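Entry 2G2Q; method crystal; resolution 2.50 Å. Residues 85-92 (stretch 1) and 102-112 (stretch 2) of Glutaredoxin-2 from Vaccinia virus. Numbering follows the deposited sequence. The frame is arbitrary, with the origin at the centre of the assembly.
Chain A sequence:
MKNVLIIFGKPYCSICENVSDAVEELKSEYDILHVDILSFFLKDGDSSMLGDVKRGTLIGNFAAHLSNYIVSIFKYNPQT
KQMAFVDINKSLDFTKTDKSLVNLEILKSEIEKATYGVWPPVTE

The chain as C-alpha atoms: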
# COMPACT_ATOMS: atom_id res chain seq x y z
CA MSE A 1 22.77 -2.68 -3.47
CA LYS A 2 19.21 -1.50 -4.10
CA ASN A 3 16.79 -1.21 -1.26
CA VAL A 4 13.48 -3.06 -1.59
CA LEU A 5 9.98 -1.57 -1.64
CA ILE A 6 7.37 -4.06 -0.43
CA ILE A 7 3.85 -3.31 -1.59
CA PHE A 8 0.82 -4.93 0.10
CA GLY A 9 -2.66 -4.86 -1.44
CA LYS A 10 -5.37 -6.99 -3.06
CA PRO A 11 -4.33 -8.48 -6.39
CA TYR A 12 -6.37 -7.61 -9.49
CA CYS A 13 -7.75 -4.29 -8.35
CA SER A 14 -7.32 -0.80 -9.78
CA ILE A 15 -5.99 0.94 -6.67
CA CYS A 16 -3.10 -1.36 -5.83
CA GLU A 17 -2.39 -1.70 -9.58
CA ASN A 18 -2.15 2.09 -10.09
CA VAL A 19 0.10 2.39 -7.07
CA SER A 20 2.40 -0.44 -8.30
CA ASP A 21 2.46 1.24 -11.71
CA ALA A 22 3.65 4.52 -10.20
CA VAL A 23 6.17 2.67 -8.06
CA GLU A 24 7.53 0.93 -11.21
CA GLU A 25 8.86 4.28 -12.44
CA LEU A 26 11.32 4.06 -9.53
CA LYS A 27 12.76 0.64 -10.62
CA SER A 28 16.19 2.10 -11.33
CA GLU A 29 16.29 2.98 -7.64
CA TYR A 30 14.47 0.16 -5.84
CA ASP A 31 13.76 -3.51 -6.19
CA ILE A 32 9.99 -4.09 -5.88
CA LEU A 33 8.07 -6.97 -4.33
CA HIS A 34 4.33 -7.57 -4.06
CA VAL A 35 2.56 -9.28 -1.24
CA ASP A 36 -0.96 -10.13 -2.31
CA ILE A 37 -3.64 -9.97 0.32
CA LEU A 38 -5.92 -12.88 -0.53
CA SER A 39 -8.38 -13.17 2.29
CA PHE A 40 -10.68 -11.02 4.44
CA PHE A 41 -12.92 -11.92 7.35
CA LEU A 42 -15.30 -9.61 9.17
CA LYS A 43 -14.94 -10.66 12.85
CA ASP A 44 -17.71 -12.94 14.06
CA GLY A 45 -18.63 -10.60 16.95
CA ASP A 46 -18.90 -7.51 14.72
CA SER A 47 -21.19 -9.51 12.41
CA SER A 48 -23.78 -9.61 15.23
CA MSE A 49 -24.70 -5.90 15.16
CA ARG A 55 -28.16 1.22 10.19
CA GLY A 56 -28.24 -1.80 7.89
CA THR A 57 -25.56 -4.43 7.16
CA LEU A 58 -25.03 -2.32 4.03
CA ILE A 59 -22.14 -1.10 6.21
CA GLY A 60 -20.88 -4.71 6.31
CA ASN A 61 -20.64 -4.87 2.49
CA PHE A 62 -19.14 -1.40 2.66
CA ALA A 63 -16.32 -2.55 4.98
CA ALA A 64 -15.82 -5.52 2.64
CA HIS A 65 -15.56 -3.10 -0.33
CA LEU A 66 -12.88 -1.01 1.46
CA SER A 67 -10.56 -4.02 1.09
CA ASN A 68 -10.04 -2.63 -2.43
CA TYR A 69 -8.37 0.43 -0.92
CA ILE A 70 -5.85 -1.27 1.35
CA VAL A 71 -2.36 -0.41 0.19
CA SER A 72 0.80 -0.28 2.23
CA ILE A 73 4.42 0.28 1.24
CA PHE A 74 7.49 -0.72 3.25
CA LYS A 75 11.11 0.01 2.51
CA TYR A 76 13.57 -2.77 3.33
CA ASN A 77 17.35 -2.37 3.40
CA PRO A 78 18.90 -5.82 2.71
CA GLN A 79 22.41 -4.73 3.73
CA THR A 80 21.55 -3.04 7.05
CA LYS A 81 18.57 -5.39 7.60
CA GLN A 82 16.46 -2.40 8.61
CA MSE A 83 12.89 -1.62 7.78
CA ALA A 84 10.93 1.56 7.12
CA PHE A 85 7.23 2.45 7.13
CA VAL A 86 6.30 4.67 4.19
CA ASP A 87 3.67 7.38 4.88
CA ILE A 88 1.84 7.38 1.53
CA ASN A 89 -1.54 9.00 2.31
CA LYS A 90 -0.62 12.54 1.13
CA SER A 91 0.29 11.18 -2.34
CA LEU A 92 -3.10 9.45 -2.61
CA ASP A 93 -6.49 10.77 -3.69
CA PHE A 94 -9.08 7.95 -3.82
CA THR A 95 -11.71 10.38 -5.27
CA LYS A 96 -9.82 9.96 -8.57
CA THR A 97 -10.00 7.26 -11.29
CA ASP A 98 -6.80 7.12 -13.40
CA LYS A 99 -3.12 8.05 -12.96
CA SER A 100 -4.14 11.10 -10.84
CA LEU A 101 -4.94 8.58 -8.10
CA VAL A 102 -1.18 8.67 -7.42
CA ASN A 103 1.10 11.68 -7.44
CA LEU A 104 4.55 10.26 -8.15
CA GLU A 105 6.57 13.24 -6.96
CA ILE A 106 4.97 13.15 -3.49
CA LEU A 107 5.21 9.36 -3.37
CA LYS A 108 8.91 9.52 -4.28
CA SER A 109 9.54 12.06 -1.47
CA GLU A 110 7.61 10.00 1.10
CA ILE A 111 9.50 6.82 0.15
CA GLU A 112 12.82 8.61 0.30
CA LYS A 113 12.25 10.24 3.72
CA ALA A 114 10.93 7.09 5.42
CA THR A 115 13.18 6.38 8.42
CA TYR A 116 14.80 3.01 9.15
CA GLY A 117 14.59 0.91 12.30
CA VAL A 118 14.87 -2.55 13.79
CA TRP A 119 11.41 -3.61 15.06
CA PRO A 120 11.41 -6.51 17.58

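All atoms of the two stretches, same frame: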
# COMPACT_ATOMS: atom_id res chain seq x y z
N PHE A 85 8.64 2.27 7.43
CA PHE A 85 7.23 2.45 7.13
C PHE A 85 6.98 3.67 6.27
O PHE A 85 7.10 4.77 6.74
CB PHE A 85 6.48 2.73 8.43
CG PHE A 85 5.63 1.61 8.88
CD1 PHE A 85 4.31 1.51 8.44
CD2 PHE A 85 6.13 0.65 9.75
CE1 PHE A 85 3.49 0.45 8.87
CE2 PHE A 85 5.34 -0.42 10.19
CZ PHE A 85 4.02 -0.53 9.75
N VAL A 86 6.59 3.50 5.01
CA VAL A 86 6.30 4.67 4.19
C VAL A 86 4.92 5.29 4.48
O VAL A 86 3.90 4.59 4.55
CB VAL A 86 6.47 4.37 2.69
CG1 VAL A 86 6.37 5.63 1.87
CG2 VAL A 86 7.83 3.69 2.43
N ASP A 87 4.90 6.62 4.67
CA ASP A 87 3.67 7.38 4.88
C ASP A 87 3.10 7.95 3.56
O ASP A 87 3.36 9.10 3.18
CB ASP A 87 3.88 8.48 5.92
CG ASP A 87 2.59 9.16 6.33
OD1 ASP A 87 2.63 10.06 7.20
OD2 ASP A 87 1.53 8.81 5.78
N ILE A 88 2.28 7.14 2.90
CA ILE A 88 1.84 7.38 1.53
C ILE A 88 0.53 8.16 1.33
O ILE A 88 0.20 8.54 0.20
CB ILE A 88 1.68 6.06 0.78
CG1 ILE A 88 0.56 5.24 1.43
CG2 ILE A 88 3.02 5.35 0.73
CD1 ILE A 88 0.28 3.94 0.74
N ASN A 89 -0.21 8.40 2.41
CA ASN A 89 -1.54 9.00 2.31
C ASN A 89 -1.60 10.31 1.52
O ASN A 89 -2.49 10.47 0.67
CB ASN A 89 -2.14 9.19 3.70
CG ASN A 89 -2.49 7.87 4.36
OD1 ASN A 89 -1.67 6.95 4.43
ND2 ASN A 89 -3.72 7.77 4.86
N LYS A 90 -0.66 11.22 1.79
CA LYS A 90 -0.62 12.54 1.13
C LYS A 90 -0.43 12.49 -0.39
O LYS A 90 -0.77 13.44 -1.09
CB LYS A 90 0.46 13.42 1.76
CG LYS A 90 0.08 14.09 3.08
CD LYS A 90 1.33 14.66 3.76
CE LYS A 90 1.13 14.93 5.26
NZ LYS A 90 0.48 16.25 5.49
N SER A 91 0.12 11.39 -0.90
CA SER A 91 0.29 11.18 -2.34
C SER A 91 -0.94 10.53 -2.97
O SER A 91 -1.01 10.38 -4.20
CB SER A 91 1.52 10.31 -2.60
OG SER A 91 1.28 8.98 -2.21
N LEU A 92 -1.91 10.15 -2.14
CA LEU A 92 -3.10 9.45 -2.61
C LEU A 92 -4.35 10.33 -2.61
O LEU A 92 -4.56 11.12 -1.70
CB LEU A 92 -3.36 8.21 -1.76
CG LEU A 92 -2.83 6.85 -2.24
CD1 LEU A 92 -1.65 6.97 -3.18
CD2 LEU A 92 -2.49 5.98 -1.03
N VAL A 102 -2.50 8.59 -8.01
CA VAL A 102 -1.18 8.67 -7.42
C VAL A 102 -0.43 9.88 -7.98
O VAL A 102 -0.43 10.15 -9.18
CB VAL A 102 -0.32 7.39 -7.67
CG1 VAL A 102 0.83 7.33 -6.67
CG2 VAL A 102 -1.14 6.12 -7.59
N ASN A 103 0.20 10.61 -7.07
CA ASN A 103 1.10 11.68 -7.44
C ASN A 103 2.52 11.20 -7.16
O ASN A 103 2.92 11.06 -6.00
CB ASN A 103 0.75 12.92 -6.63
CG ASN A 103 1.61 14.09 -6.98
OD1 ASN A 103 2.82 13.96 -7.14
ND2 ASN A 103 0.99 15.26 -7.09
N LEU A 104 3.26 10.92 -8.23
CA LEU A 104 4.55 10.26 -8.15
C LEU A 104 5.55 11.08 -7.33
O LEU A 104 6.27 10.56 -6.48
CB LEU A 104 5.08 10.04 -9.56
CG LEU A 104 5.98 8.86 -9.95
CD1 LEU A 104 6.88 9.30 -11.11
CD2 LEU A 104 6.80 8.28 -8.79
N GLU A 105 5.58 12.38 -7.59
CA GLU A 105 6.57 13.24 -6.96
C GLU A 105 6.43 13.28 -5.43
O GLU A 105 7.43 13.34 -4.72
CB GLU A 105 6.54 14.65 -7.58
CG GLU A 105 6.70 14.66 -9.13
CD GLU A 105 8.09 14.22 -9.62
OE1 GLU A 105 8.60 13.16 -9.18
OE2 GLU A 105 8.67 14.93 -10.47
N ILE A 106 5.19 13.21 -4.93
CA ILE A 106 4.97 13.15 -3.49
C ILE A 106 5.29 11.75 -2.96
O ILE A 106 5.87 11.60 -1.88
CB ILE A 106 3.53 13.58 -3.09
CG1 ILE A 106 3.28 15.04 -3.50
CG2 ILE A 106 3.30 13.42 -1.58
CD1 ILE A 106 1.80 15.47 -3.40
N LEU A 107 4.93 10.74 -3.74
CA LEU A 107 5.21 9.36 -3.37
C LEU A 107 6.73 9.13 -3.30
O LEU A 107 7.22 8.53 -2.34
CB LEU A 107 4.53 8.37 -4.32
CG LEU A 107 4.72 6.90 -3.98
CD1 LEU A 107 4.19 6.54 -2.57
CD2 LEU A 107 4.09 6.02 -5.02
N LYS A 108 7.46 9.62 -4.30
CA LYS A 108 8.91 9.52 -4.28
C LYS A 108 9.50 10.13 -3.00
O LYS A 108 10.29 9.47 -2.31
CB LYS A 108 9.54 10.16 -5.53
CG LYS A 108 11.03 9.82 -5.65
CD LYS A 108 11.73 10.42 -6.89
CE LYS A 108 13.15 9.82 -7.02
NZ LYS A 108 13.86 10.15 -8.30
N SER A 109 9.11 11.37 -2.70
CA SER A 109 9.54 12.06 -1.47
C SER A 109 9.27 11.22 -0.23
O SER A 109 10.17 11.04 0.60
CB SER A 109 8.83 13.41 -1.29
OG SER A 109 9.00 14.25 -2.41
N GLU A 110 8.03 10.73 -0.09
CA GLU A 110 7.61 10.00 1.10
C GLU A 110 8.42 8.71 1.27
O GLU A 110 8.77 8.32 2.40
CB GLU A 110 6.11 9.70 1.06
CG GLU A 110 5.24 10.98 1.05
CD GLU A 110 3.74 10.69 0.85
OE1 GLU A 110 2.91 11.32 1.55
OE2 GLU A 110 3.38 9.85 -0.01
N ILE A 111 8.70 8.04 0.15
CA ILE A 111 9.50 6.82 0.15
C ILE A 111 10.94 7.15 0.54
O ILE A 111 11.60 6.40 1.26
CB ILE A 111 9.49 6.13 -1.23
CG1 ILE A 111 8.14 5.48 -1.50
CG2 ILE A 111 10.62 5.08 -1.34
CD1 ILE A 111 7.99 5.09 -2.97
N GLU A 112 11.44 8.27 0.06
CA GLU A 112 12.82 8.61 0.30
C GLU A 112 13.10 9.08 1.72
O GLU A 112 14.19 8.84 2.22
CB GLU A 112 13.32 9.59 -0.77
CG GLU A 112 13.57 8.87 -2.10
CD GLU A 112 14.06 9.79 -3.20
OE1 GLU A 112 14.88 9.32 -4.01
OE2 GLU A 112 13.63 10.97 -3.24
O HOH W 1 7.37 8.43 4.79

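Residues 85-92 run along one side of the helix that begins at 104, and the two stretches together bury 461 Å² of surface. Their one direct hydrogen bond lies where helix and loop meet: Asn103 N donates to Ser91 O (3.1 Å), next to a single backbone bridge between Leu92 and Val102. Asn103 is also the N-cap of the helix, its OD1 accepting a weak bond from Ile106 N (3.3 Å), so the residue bonded to Ser91 also caps the start of the helix.

Ser91 is a small bump set against the helix. Its CB points toward the helix and packs 3.6 Å from Leu107 N and 3.7 Å from Ile106 CG2, filling the shallow hollow between these two residues. The hydroxyl does not go unsatisfied in this buried place: with chi1 in the p well, Ser91 OG turns back to donate to Ile88 O (2.7 Å), bracing the turn that also carries the bond from Ser91 N to Ile88 O (3.1 Å).

Further along, apolar contacts flank the Glu110 side chain. Ile88 CG2 meets Leu107 CD1 at 3.7 Å, although the longer branch of Ile88, ending in CD1, leads away from the helix. Val86 points toward the helix around Glu110 and Ile111, where its CG1 lies 3.6 Å from Glu110 O and 3.8 Å from Ile111 CG1; the compact, branched side chain fits against helix backbone and side chain alike. At the other end, Leu92 CD1 reaches Val102 CG1 (4.3 Å) more loosely.

Glu110 extends from the helix toward the loop, its aliphatic stem leading the carboxylate in beside Lys90 CB, 3.2 Å from Glu110 OE1; the carboxylate makes no hydrogen bond to residues 85-92. A water completes the join near Val86, accepting from Asp87 N (3.1 Å) and donating to Glu110 O (2.8 Å), thereby linking the two backbones.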